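Mannitol dehydrogenase (Pseudomonas fluorescens, PDB 1LJ8) binds NAD and probably catalyses the NAD-dependent interconversion of mannitol and fructose, as a mannitol 2-dehydrogenase. Local coordinates at residues G35-A40 against A227-I232; A40-Y45 against V262-E267; I232-S237 against P255-P260. One frame throughout, in Å; residues are numbered along the deposited sequence.

In the fold
From the N terminus, the chain runs through strand 27-32 into helix 36-40 and helix 42-50, which supply the first halves of contacts 1 and 2, sharing Ala-40. After 186 residues it returns as strand 227-230 to close contact 1. The loop beyond that strand opens contact 3, which closes 18 residues on at strand 256-258, the edge of the large mixed sheet. Strand 263-266, the neighbour of 227-230, then closes contact 2. Contacts 1 and 2 therefore cross, contacts 1 and 3 follow in series through Ile-232, and contact 3 falls within the span of contact 2. Together they join the two helices, the small sheet and the large sheet's edge; contacts 1 and 3 touch NAD.

Contact 1. Residues G35-A40 against A227-I232; sequences GGFHRA and AMVDRI. With NAD (nicotinamide-adenine-dinucleotide), chain B.
Phe-37 carries this contact: its phenyl ring lies flat against the nicotinamide of NAD and turns its rim to Val-229 and Arg-231. CG is anti to the backbone N and beside the carbonyl carbon (chi1 -173°), which carries the ring over the nicotinamide, whose C5N sits 3.4 Å above the plane of the Phe-37 ring, over its centre. His-41 stacks on the other side, well offset. The rim meets the strand: Phe-37 CE2 reaches Val-229 CG2 at 3.6 Å, obliquely, while Val-229 CB lies in the ring plane. At another part of the edge, Phe-37 CD1 comes within 3.5 Å of Arg-231 O. The beta-branched Val-229 sets CB and CG2 against the ring's rim, a short apolar side chain suited to an aromatic edge. The ring is anchored by a backbone that belongs to the Rossmann fold's glycine-rich loop and the start of the helix after its first strand. Here Gly-36 N donates to NAD O2A at 3.0 Å and Phe-37 N to NAD O2N at 2.9 Å, so that the helix N terminus probably helps to stabilise the pyrophosphate charge. Gly-35 needs to lack a side chain, since a CB would collide with NAD O5B. At the far end of helix 36-40, Arg-231 leaves its backbone with CG anti to N, extends, then bends at chi3 (-143°) to bring its guanidinium edge to the carbonyl of Ala-40. Arg-231 NH1 donates to Ala-40 O at 2.8 Å, nearly straight at 160° and in the plane of both groups. The small Ala-40 lets its CB pack 4.0 Å from Arg-231 CD. Glu-259 O takes the arginine's NE, and a salt bridge to Glu-87 engages NH2.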
loop_
_atom_site.group_PDB
_atom_site.type_symbol
_atom_site.label_atom_id
_atom_site.label_comp_id
_atom_site.label_asym_id
_atom_site.label_seq_id
_atom_site.Cartn_x
_atom_site.Cartn_y
_atom_site.Cartn_z
ATOM N N GLY A 35 7.740 1.487 6.127
ATOM C CA GLY A 35 7.307 0.140 6.449
ATOM C C GLY A 35 8.083 -0.825 5.570
ATOM O O GLY A 35 9.291 -0.607 5.296
ATOM N N GLY A 36 7.404 -1.884 5.137
ATOM C CA GLY A 36 8.073 -2.831 4.269
ATOM C C GLY A 36 8.156 -2.364 2.827
ATOM O O GLY A 36 9.221 -2.376 2.206
ATOM N N PHE A 37 7.036 -1.920 2.270
ATOM C CA PHE A 37 7.043 -1.564 0.848
ATOM C C PHE A 37 8.013 -0.469 0.465
ATOM O O PHE A 37 8.716 -0.566 -0.541
ATOM C CB PHE A 37 5.627 -1.177 0.370
ATOM C CG PHE A 37 5.555 -0.960 -1.109
ATOM C CD1 PHE A 37 5.858 -2.005 -2.005
ATOM C CD2 PHE A 37 5.255 0.286 -1.610
ATOM C CE1 PHE A 37 5.853 -1.761 -3.407
ATOM C CE2 PHE A 37 5.241 0.555 -2.986
ATOM C CZ PHE A 37 5.543 -0.472 -3.895
ATOM N N HIS A 38 8.083 0.577 1.271
ATOM C CA HIS A 38 9.033 1.637 0.945
ATOM C C HIS A 38 10.439 1.073 0.823
ATOM O O HIS A 38 11.197 1.409 -0.088
ATOM C CB HIS A 38 9.070 2.712 2.064
ATOM C CG HIS A 38 10.238 3.637 1.932
ATOM N ND1 HIS A 38 10.328 4.559 0.904
ATOM C CD2 HIS A 38 11.394 3.730 2.636
ATOM C CE1 HIS A 38 11.499 5.174 0.983
ATOM N NE2 HIS A 38 12.165 4.688 2.020
ATOM N N ARG A 39 10.789 0.201 1.760
ATOM C CA ARG A 39 12.128 -0.355 1.784
ATOM C C ARG A 39 12.420 -1.322 0.645
ATOM O O ARG A 39 13.564 -1.379 0.153
ATOM C CB ARG A 39 12.360 -1.077 3.142
ATOM C CG ARG A 39 12.233 -0.066 4.330
ATOM C CD ARG A 39 12.814 -0.710 5.596
ATOM N NE ARG A 39 11.999 -1.871 5.988
ATOM C CZ ARG A 39 12.478 -2.920 6.666
ATOM N NH1 ARG A 39 13.768 -2.943 7.024
ATOM N NH2 ARG A 39 11.666 -3.955 6.972
ATOM N N ALA A 40 11.414 -2.088 0.245
ATOM C CA ALA A 40 11.609 -3.081 -0.836
ATOM C C ALA A 40 11.513 -2.475 -2.222
ATOM O O ALA A 40 11.893 -3.137 -3.217
ATOM C CB ALA A 40 10.523 -4.181 -0.719
ATOM N N ALA A 227 1.770 7.353 -10.058
ATOM C CA ALA A 227 2.671 6.227 -10.307
ATOM C C ALA A 227 1.964 4.905 -10.179
ATOM O O ALA A 227 0.946 4.790 -9.514
ATOM C CB ALA A 227 3.866 6.234 -9.273
HETATM N N MSE A 228 2.547 3.903 -10.833
HETATM C CA MSE A 228 2.120 2.552 -10.630
HETATM C C MSE A 228 3.311 1.934 -9.880
HETATM O O MSE A 228 4.432 1.927 -10.414
HETATM C CB MSE A 228 1.983 1.809 -11.934
HETATM C CG MSE A 228 1.227 0.580 -11.614
HETATM SE SE MSE A 228 2.400 -0.837 -11.681
HETATM C CE MSE A 228 1.600 -0.996 -13.290
ATOM N N VAL A 229 3.098 1.453 -8.657
ATOM C CA VAL A 229 4.191 0.881 -7.869
ATOM C C VAL A 229 3.843 -0.563 -7.602
ATOM O O VAL A 229 2.711 -0.872 -7.201
ATOM C CB VAL A 229 4.380 1.689 -6.554
ATOM C CG1 VAL A 229 4.749 3.168 -6.956
ATOM C CG2 VAL A 229 3.110 1.638 -5.678
ATOM N N ASP A 230 4.794 -1.478 -7.829
ATOM C CA ASP A 230 4.416 -2.871 -7.695
ATOM C C ASP A 230 5.553 -3.746 -7.165
ATOM O O ASP A 230 6.597 -3.806 -7.799
ATOM C CB ASP A 230 4.008 -3.361 -9.107
ATOM C CG ASP A 230 3.248 -4.696 -9.098
ATOM O OD1 ASP A 230 2.986 -5.207 -8.013
ATOM O OD2 ASP A 230 2.898 -5.239 -10.192
ATOM N N ARG A 231 5.354 -4.369 -6.008
ATOM C CA ARG A 231 6.315 -5.352 -5.479
ATOM C C ARG A 231 5.689 -5.935 -4.224
ATOM O O ARG A 231 5.539 -5.233 -3.219
ATOM C CB ARG A 231 7.708 -4.772 -5.149
ATOM C CG ARG A 231 8.653 -5.937 -4.723
ATOM C CD ARG A 231 10.093 -5.458 -4.497
ATOM N NE ARG A 231 10.982 -6.518 -4.987
ATOM C CZ ARG A 231 12.299 -6.416 -5.082
ATOM N NH1 ARG A 231 12.920 -5.311 -4.690
ATOM N NH2 ARG A 231 12.991 -7.407 -5.678
ATOM N N ILE A 232 5.293 -7.205 -4.298
ATOM C CA ILE A 232 4.638 -7.876 -3.161
ATOM C C ILE A 232 5.636 -7.947 -2.017
ATOM O O ILE A 232 6.725 -8.528 -2.121
ATOM C CB ILE A 232 4.110 -9.256 -3.571
ATOM C CG1 ILE A 232 2.923 -9.064 -4.557
ATOM C CG2 ILE A 232 3.620 -10.026 -2.344
ATOM C CD1 ILE A 232 2.631 -10.390 -5.381
HETATM P PA NAD B . 3.501 -1.442 6.785
HETATM O O1A NAD B . 2.443 -1.848 7.674
HETATM O O2A NAD B . 4.846 -2.083 6.772
HETATM O O5B NAD B . 3.806 0.115 6.967
HETATM C C5B NAD B . 2.716 1.082 6.866
HETATM C C4B NAD B . 3.457 2.380 7.250
HETATM O O4B NAD B . 2.465 3.482 7.137
HETATM C C3B NAD B . 3.908 2.497 8.749
HETATM O O3B NAD B . 5.136 3.247 8.741
HETATM C C2B NAD B . 2.738 3.245 9.406
HETATM O O2B NAD B . 3.103 3.903 10.613
HETATM C C1B NAD B . 2.408 4.259 8.328
HETATM N N9A NAD B . 1.102 4.833 8.401
HETATM C C8A NAD B . -0.143 4.256 8.554
HETATM N N7A NAD B . -1.114 5.141 8.532
HETATM C C5A NAD B . -0.462 6.352 8.356
HETATM C C6A NAD B . -1.003 7.638 8.243
HETATM N N6A NAD B . -2.300 7.946 8.269
HETATM N N1A NAD B . -0.121 8.699 8.087
HETATM C C2A NAD B . 1.257 8.495 8.034
HETATM N N3A NAD B . 1.815 7.225 8.123
HETATM C C4A NAD B . 0.896 6.185 8.288
HETATM O O3 NAD B . 2.873 -1.499 5.328
HETATM P PN NAD B . 3.551 -1.694 3.883
HETATM O O1N NAD B . 3.534 -3.118 3.538
HETATM O O2N NAD B . 4.848 -1.013 3.917
HETATM O O5D NAD B . 2.511 -0.995 2.926
HETATM C C5D NAD B . 2.356 0.412 3.046
HETATM C C4D NAD B . 1.664 0.840 1.826
HETATM O O4D NAD B . 2.467 0.755 0.631
HETATM C C3D NAD B . 0.299 0.152 1.461
HETATM O O3D NAD B . -0.775 0.613 2.272
HETATM C C2D NAD B . 0.172 0.401 -0.029
HETATM O O2D NAD B . -0.483 1.634 -0.295
HETATM C C1D NAD B . 1.643 0.400 -0.515
HETATM N N1N NAD B . 2.089 -0.874 -1.111
HETATM C C2N NAD B . 2.385 -2.045 -0.389
HETATM C C3N NAD B . 2.696 -3.176 -1.100
HETATM C C7N NAD B . 2.987 -4.475 -0.325
HETATM O O7N NAD B . 3.061 -5.520 -0.989
HETATM N N7N NAD B . 3.072 -4.486 0.989
HETATM C C4N NAD B . 2.701 -3.175 -2.578
HETATM C C5N NAD B . 2.427 -1.950 -3.260
HETATM C C6N NAD B . 2.110 -0.766 -2.536
#

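Contact 2. Residues A40-Y45 against V262-E267; sequences AHQAYY and VQWVLE
Tyr-45 reaches across from helix 42-50 to strand 263-266, and each step along its side chain finds a new neighbour. CG stands anti to the carbonyl carbon, beside the backbone N (chi1 -77°), which sends the ring toward the strand. CB lies near the six-membered ring of Trp-264, at its CZ3, and CG near CE3. CD1 is the ring atom of Tyr-45 closest to the indole, 3.5 Å from Trp-264 CE3, as the two side chains slide past each other in opposite directions with planes 42° apart. Tyr-45 CE1 lies between Trp-264 CB and Val-262 CG2, 3.7 Å from the latter; the tyrosine and valine side chains reach toward each other tip to tip. The phenol oxygen finishes over the strand, Tyr-45 OH resting 3.4 Å from Gln-263 CA and bonding water 1 at 2.6 Å. That water lies in the plane of the tyrosine ring and donates to Val-262 O at 3.2 Å, bridging the helix to the residue just before the strand. A tyrosine suits this course, being apolar along its length and polar only at its end. Trp-264 has His-41 CE1 3.4 Å above one face and Leu-266 CD1 on the opposite face, so the indole, itself part of an aromatic cluster with His-41 and Tyr-45, is covered on both. His-41, at the junction of helices 36-40 and 42-50, points its NE2 to Gln-263 O (2.9 Å, 160°); the oxygen lies in the imidazole plane, though the donor stands above the carbonyl plane. Its ND1 accepts from Gln-42 NE2 at 3.0 Å, and His-38 ND1 bonds the same amide's OE1. The two bonds of His-41 are consistent with a neutral, NE2-protonated ring and limit its rotation where it stacks on Phe-37.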
loop_
_atom_site.group_PDB
_atom_site.type_symbol
_atom_site.label_atom_id
_atom_site.label_comp_id
_atom_site.label_asym_id
_atom_site.label_seq_id
_atom_site.Cartn_x
_atom_site.Cartn_y
_atom_site.Cartn_z
ATOM N N ALA A 40 11.414 -2.088 0.245
ATOM C CA ALA A 40 11.609 -3.081 -0.836
ATOM C C ALA A 40 11.513 -2.475 -2.222
ATOM O O ALA A 40 11.893 -3.137 -3.217
ATOM C CB ALA A 40 10.523 -4.181 -0.719
ATOM N N HIS A 41 11.028 -1.244 -2.294
ATOM C CA HIS A 41 10.756 -0.618 -3.589
ATOM C C HIS A 41 11.496 0.691 -3.775
ATOM O O HIS A 41 12.533 0.698 -4.412
ATOM C CB HIS A 41 9.217 -0.466 -3.713
ATOM C CG HIS A 41 8.741 -0.005 -5.057
ATOM N ND1 HIS A 41 8.534 1.324 -5.345
ATOM C CD2 HIS A 41 8.430 -0.702 -6.186
ATOM C CE1 HIS A 41 8.112 1.436 -6.602
ATOM N NE2 HIS A 41 8.051 0.220 -7.134
ATOM N N GLN A 42 11.021 1.799 -3.211
ATOM C CA GLN A 42 11.770 3.047 -3.422
ATOM C C GLN A 42 13.188 3.025 -2.858
ATOM O O GLN A 42 14.133 3.508 -3.516
ATOM C CB GLN A 42 11.043 4.262 -2.800
ATOM C CG GLN A 42 9.594 4.469 -3.313
ATOM C CD GLN A 42 8.590 3.833 -2.366
ATOM O OE1 GLN A 42 8.442 4.281 -1.219
ATOM N NE2 GLN A 42 7.910 2.774 -2.824
ATOM N N ALA A 43 13.377 2.506 -1.637
ATOM C CA ALA A 43 14.748 2.494 -1.094
ATOM C C ALA A 43 15.623 1.509 -1.910
ATOM O O ALA A 43 16.836 1.719 -2.085
ATOM C CB ALA A 43 14.736 2.083 0.400
ATOM N N TYR A 44 14.993 0.439 -2.387
ATOM C CA TYR A 44 15.687 -0.555 -3.214
ATOM C C TYR A 44 16.237 0.115 -4.512
ATOM O O TYR A 44 17.419 -0.005 -4.840
ATOM C CB TYR A 44 14.686 -1.651 -3.578
ATOM C CG TYR A 44 15.137 -2.591 -4.681
ATOM C CD1 TYR A 44 16.096 -3.576 -4.439
ATOM C CD2 TYR A 44 14.617 -2.461 -5.963
ATOM C CE1 TYR A 44 16.533 -4.424 -5.488
ATOM C CE2 TYR A 44 15.043 -3.302 -7.012
ATOM C CZ TYR A 44 16.003 -4.274 -6.746
ATOM O OH TYR A 44 16.414 -5.114 -7.769
ATOM N N TYR A 45 15.378 0.810 -5.264
ATOM C CA TYR A 45 15.859 1.444 -6.507
ATOM C C TYR A 45 16.875 2.543 -6.235
ATOM O O TYR A 45 17.817 2.725 -6.982
ATOM C CB TYR A 45 14.696 2.040 -7.292
ATOM C CG TYR A 45 13.854 1.032 -8.056
ATOM C CD1 TYR A 45 12.544 0.747 -7.666
ATOM C CD2 TYR A 45 14.343 0.447 -9.238
ATOM C CE1 TYR A 45 11.725 -0.088 -8.421
ATOM C CE2 TYR A 45 13.534 -0.364 -10.014
ATOM C CZ TYR A 45 12.220 -0.633 -9.599
ATOM O OH TYR A 45 11.395 -1.430 -10.356
ATOM N N VAL A 262 9.631 -6.669 -9.533
ATOM C CA VAL A 262 9.524 -5.288 -9.051
ATOM C C VAL A 262 9.363 -4.353 -10.250
ATOM O O VAL A 262 10.009 -4.519 -11.302
ATOM C CB VAL A 262 10.778 -4.895 -8.185
ATOM C CG1 VAL A 262 12.055 -5.024 -8.986
ATOM C CG2 VAL A 262 10.599 -3.479 -7.585
ATOM N N GLN A 263 8.472 -3.384 -10.123
ATOM C CA GLN A 263 8.274 -2.456 -11.224
ATOM C C GLN A 263 7.855 -1.092 -10.665
ATOM O O GLN A 263 7.239 -1.003 -9.611
ATOM C CB GLN A 263 7.179 -3.009 -12.185
ATOM C CG GLN A 263 6.956 -2.121 -13.406
ATOM C CD GLN A 263 6.078 -2.810 -14.466
ATOM O OE1 GLN A 263 5.247 -3.651 -14.132
ATOM N NE2 GLN A 263 6.237 -2.417 -15.734
ATOM N N TRP A 264 8.212 -0.036 -11.384
ATOM C CA TRP A 264 7.840 1.328 -10.965
ATOM C C TRP A 264 7.672 2.113 -12.272
ATOM O O TRP A 264 8.623 2.231 -13.034
ATOM C CB TRP A 264 9.002 1.943 -10.171
ATOM C CG TRP A 264 8.668 3.218 -9.438
ATOM C CD1 TRP A 264 7.482 3.890 -9.437
ATOM C CD2 TRP A 264 9.551 3.938 -8.571
ATOM N NE1 TRP A 264 7.570 4.998 -8.593
ATOM C CE2 TRP A 264 8.831 5.044 -8.059
ATOM C CE3 TRP A 264 10.885 3.749 -8.169
ATOM C CZ2 TRP A 264 9.403 5.961 -7.162
ATOM C CZ3 TRP A 264 11.467 4.662 -7.270
ATOM C CH2 TRP A 264 10.717 5.763 -6.773
ATOM N N VAL A 265 6.466 2.600 -12.527
ATOM C CA VAL A 265 6.260 3.445 -13.691
ATOM C C VAL A 265 5.788 4.787 -13.083
ATOM O O VAL A 265 4.833 4.809 -12.310
ATOM C CB VAL A 265 5.191 2.899 -14.615
ATOM C CG1 VAL A 265 5.163 3.838 -15.875
ATOM C CG2 VAL A 265 5.517 1.441 -15.009
ATOM N N LEU A 266 6.492 5.859 -13.417
ATOM C CA LEU A 266 6.248 7.195 -12.852
ATOM C C LEU A 266 5.973 8.238 -13.916
ATOM O O LEU A 266 6.496 8.160 -15.027
ATOM C CB LEU A 266 7.533 7.719 -12.141
ATOM C CG LEU A 266 7.830 7.836 -10.661
ATOM C CD1 LEU A 266 9.293 8.244 -10.418
ATOM C CD2 LEU A 266 6.865 8.814 -10.030
ATOM N N GLU A 267 5.207 9.252 -13.534
ATOM C CA GLU A 267 5.032 10.404 -14.399
ATOM C C GLU A 267 6.207 11.333 -14.020
ATOM O O GLU A 267 6.487 11.540 -12.830
ATOM C CB GLU A 267 3.695 11.083 -14.130
ATOM C CG GLU A 267 2.549 10.221 -14.652
ATOM C CD GLU A 267 1.198 10.758 -14.294
ATOM O OE1 GLU A 267 1.091 11.725 -13.452
ATOM O OE2 GLU A 267 0.247 10.187 -14.857
HETATM O O HOH W 1 12.462 -2.705 -12.380
#

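Contact 3. Residues I232-S237 against P255-P260; sequences ITPMTS and PVVCEP. With NAD (nicotinamide-adenine-dinucleotide), chain B.
The carboxamide of NAD is held by two bonds from one residue's backbone: Thr-233 N donates to NAD O7N at 2.8 Å, and N7N of the cofactor donates to Thr-233 O at 3.1 Å. Behind this first shell, the loop 232-237 runs roughly antiparallel to strand 256-258, their directions 154° apart, beside the edge of the Rossmann sheet. Glu-259 binds both polar backbone atoms of Ile-232. Glu-259 N meets Ile-232 O at 3.1 Å, nearly along the C=O axis, and its side chain, extended beyond CG, brings OE1 to Ile-232 N at 2.8 Å, approached from above the carboxylate plane. Arg-361 forms a salt bridge with the same carboxylate, which would help keep it charged. Thr-233 CG2, anti to its backbone N, packs 3.6 Å from Val-256 CG2. Val-257 O, buried without a polar partner, is met instead by that methyl and by Pro-234 CD, 3.4 Å away; proline has no N-H to offer it. Further along, Thr-236 OG1 donates to Pro-255 O at 2.6 Å and accepts from water 2, which also donates to Pro-234 O and accepts from Val-257 N. Because one backbone unit both donates and accepts, its pairing probably fixes which way the carboxamide faces and so helps to orient the nicotinamide ring.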
loop_
_atom_site.group_PDB
_atom_site.type_symbol
_atom_site.label_atom_id
_atom_site.label_comp_id
_atom_site.label_asym_id
_atom_site.label_seq_id
_atom_site.Cartn_x
_atom_site.Cartn_y
_atom_site.Cartn_z
ATOM N N ILE A 232 5.293 -7.205 -4.298
ATOM C CA ILE A 232 4.638 -7.876 -3.161
ATOM C C ILE A 232 5.636 -7.947 -2.017
ATOM O O ILE A 232 6.725 -8.528 -2.121
ATOM C CB ILE A 232 4.110 -9.256 -3.571
ATOM C CG1 ILE A 232 2.923 -9.064 -4.557
ATOM C CG2 ILE A 232 3.620 -10.026 -2.344
ATOM C CD1 ILE A 232 2.631 -10.390 -5.381
ATOM N N THR A 233 5.215 -7.369 -0.894
ATOM C CA THR A 233 6.102 -7.237 0.264
ATOM C C THR A 233 5.374 -7.671 1.530
ATOM O O THR A 233 4.613 -6.908 2.145
ATOM C CB THR A 233 6.588 -5.742 0.373
ATOM O OG1 THR A 233 7.238 -5.338 -0.862
ATOM C CG2 THR A 233 7.588 -5.574 1.583
ATOM N N PRO A 234 5.557 -8.916 1.923
ATOM C CA PRO A 234 4.895 -9.432 3.131
ATOM C C PRO A 234 5.390 -8.687 4.407
ATOM O O PRO A 234 6.384 -7.935 4.353
ATOM C CB PRO A 234 5.376 -10.892 3.199
ATOM C CG PRO A 234 5.677 -11.244 1.719
ATOM C CD PRO A 234 6.300 -9.977 1.182
HETATM N N MSE A 235 4.717 -8.964 5.527
HETATM C CA MSE A 235 5.146 -8.454 6.833
HETATM C C MSE A 235 6.329 -9.313 7.254
HETATM O O MSE A 235 6.407 -10.504 6.901
HETATM C CB MSE A 235 4.031 -8.602 7.891
HETATM C CG MSE A 235 2.727 -7.964 7.464
HETATM SE SE MSE A 235 1.462 -8.130 8.954
HETATM C CE MSE A 235 1.184 -10.077 8.867
ATOM N N THR A 236 7.289 -8.715 7.951
ATOM C CA THR A 236 8.426 -9.488 8.398
ATOM C C THR A 236 8.009 -10.170 9.701
ATOM O O THR A 236 8.075 -9.611 10.763
ATOM C CB THR A 236 9.647 -8.587 8.628
ATOM O OG1 THR A 236 10.092 -8.111 7.337
ATOM C CG2 THR A 236 10.804 -9.378 9.323
ATOM N N SER A 237 7.560 -11.401 9.583
ATOM C CA SER A 237 7.165 -12.173 10.769
ATOM C C SER A 237 8.458 -12.771 11.371
ATOM O O SER A 237 9.562 -12.705 10.800
ATOM C CB SER A 237 6.249 -13.292 10.302
ATOM O OG SER A 237 7.033 -14.116 9.449
ATOM N N PRO A 255 14.522 -7.222 8.765
ATOM C CA PRO A 255 14.832 -7.235 7.337
ATOM C C PRO A 255 13.514 -6.995 6.571
ATOM O O PRO A 255 12.440 -6.991 7.182
ATOM C CB PRO A 255 15.349 -8.654 7.104
ATOM C CG PRO A 255 14.556 -9.499 8.117
ATOM C CD PRO A 255 14.518 -8.569 9.368
ATOM N N VAL A 256 13.592 -6.751 5.268
ATOM C CA VAL A 256 12.357 -6.621 4.468
ATOM C C VAL A 256 12.370 -7.828 3.514
ATOM O O VAL A 256 13.418 -8.164 2.953
ATOM C CB VAL A 256 12.261 -5.301 3.667
ATOM C CG1 VAL A 256 13.385 -5.178 2.585
ATOM C CG2 VAL A 256 10.846 -5.231 2.969
ATOM N N VAL A 257 11.237 -8.524 3.410
ATOM C CA VAL A 257 11.163 -9.672 2.499
ATOM C C VAL A 257 10.250 -9.262 1.339
ATOM O O VAL A 257 9.293 -8.487 1.537
ATOM C CB VAL A 257 10.576 -10.951 3.199
ATOM C CG1 VAL A 257 11.609 -11.497 4.211
ATOM C CG2 VAL A 257 9.270 -10.647 3.891
ATOM N N CYS A 258 10.519 -9.786 0.141
ATOM C CA CYS A 258 9.715 -9.369 -1.023
ATOM C C CYS A 258 9.962 -10.339 -2.158
ATOM O O CYS A 258 10.921 -11.121 -2.122
ATOM C CB CYS A 258 10.152 -7.955 -1.481
ATOM S SG CYS A 258 11.956 -7.765 -1.826
ATOM N N GLU A 259 9.061 -10.329 -3.144
ATOM C CA GLU A 259 9.216 -11.189 -4.310
ATOM C C GLU A 259 10.295 -10.629 -5.229
ATOM O O GLU A 259 10.667 -9.485 -5.132
ATOM C CB GLU A 259 7.904 -11.255 -5.103
ATOM C CG GLU A 259 7.485 -9.894 -5.586
ATOM C CD GLU A 259 6.270 -9.885 -6.516
ATOM O OE1 GLU A 259 5.639 -8.816 -6.586
ATOM O OE2 GLU A 259 5.957 -10.898 -7.203
ATOM N N PRO A 260 10.792 -11.451 -6.155
ATOM C CA PRO A 260 11.828 -11.014 -7.104
ATOM C C PRO A 260 11.299 -9.939 -8.049
ATOM O O PRO A 260 12.008 -8.990 -8.388
ATOM C CB PRO A 260 12.183 -12.303 -7.897
ATOM C CG PRO A 260 11.680 -13.421 -7.054
ATOM C CD PRO A 260 10.538 -12.897 -6.220
HETATM P PA NAD B . 3.501 -1.442 6.785
HETATM O O1A NAD B . 2.443 -1.848 7.674
HETATM O O2A NAD B . 4.846 -2.083 6.772
HETATM O O5B NAD B . 3.806 0.115 6.967
HETATM C C5B NAD B . 2.716 1.082 6.866
HETATM C C4B NAD B . 3.457 2.380 7.250
HETATM O O4B NAD B . 2.465 3.482 7.137
HETATM C C3B NAD B . 3.908 2.497 8.749
HETATM O O3B NAD B . 5.136 3.247 8.741
HETATM C C2B NAD B . 2.738 3.245 9.406
HETATM O O2B NAD B . 3.103 3.903 10.613
HETATM C C1B NAD B . 2.408 4.259 8.328
HETATM N N9A NAD B . 1.102 4.833 8.401
HETATM C C8A NAD B . -0.143 4.256 8.554
HETATM N N7A NAD B . -1.114 5.141 8.532
HETATM C C5A NAD B . -0.462 6.352 8.356
HETATM C C6A NAD B . -1.003 7.638 8.243
HETATM N N6A NAD B . -2.300 7.946 8.269
HETATM N N1A NAD B . -0.121 8.699 8.087
HETATM C C2A NAD B . 1.257 8.495 8.034
HETATM N N3A NAD B . 1.815 7.225 8.123
HETATM C C4A NAD B . 0.896 6.185 8.288
HETATM O O3 NAD B . 2.873 -1.499 5.328
HETATM P PN NAD B . 3.551 -1.694 3.883
HETATM O O1N NAD B . 3.534 -3.118 3.538
HETATM O O2N NAD B . 4.848 -1.013 3.917
HETATM O O5D NAD B . 2.511 -0.995 2.926
HETATM C C5D NAD B . 2.356 0.412 3.046
HETATM C C4D NAD B . 1.664 0.840 1.826
HETATM O O4D NAD B . 2.467 0.755 0.631
HETATM C C3D NAD B . 0.299 0.152 1.461
HETATM O O3D NAD B . -0.775 0.613 2.272
HETATM C C2D NAD B . 0.172 0.401 -0.029
HETATM O O2D NAD B . -0.483 1.634 -0.295
HETATM C C1D NAD B . 1.643 0.400 -0.515
HETATM N N1N NAD B . 2.089 -0.874 -1.111
HETATM C C2N NAD B . 2.385 -2.045 -0.389
HETATM C C3N NAD B . 2.696 -3.176 -1.100
HETATM C C7N NAD B . 2.987 -4.475 -0.325
HETATM O O7N NAD B . 3.061 -5.520 -0.989
HETATM N N7N NAD B . 3.072 -4.486 0.989
HETATM C C4N NAD B . 2.701 -3.175 -2.578
HETATM C C5N NAD B . 2.427 -1.950 -3.260
HETATM C C6N NAD B . 2.110 -0.766 -2.536
HETATM O O HOH W 2 8.965 -7.314 5.012
#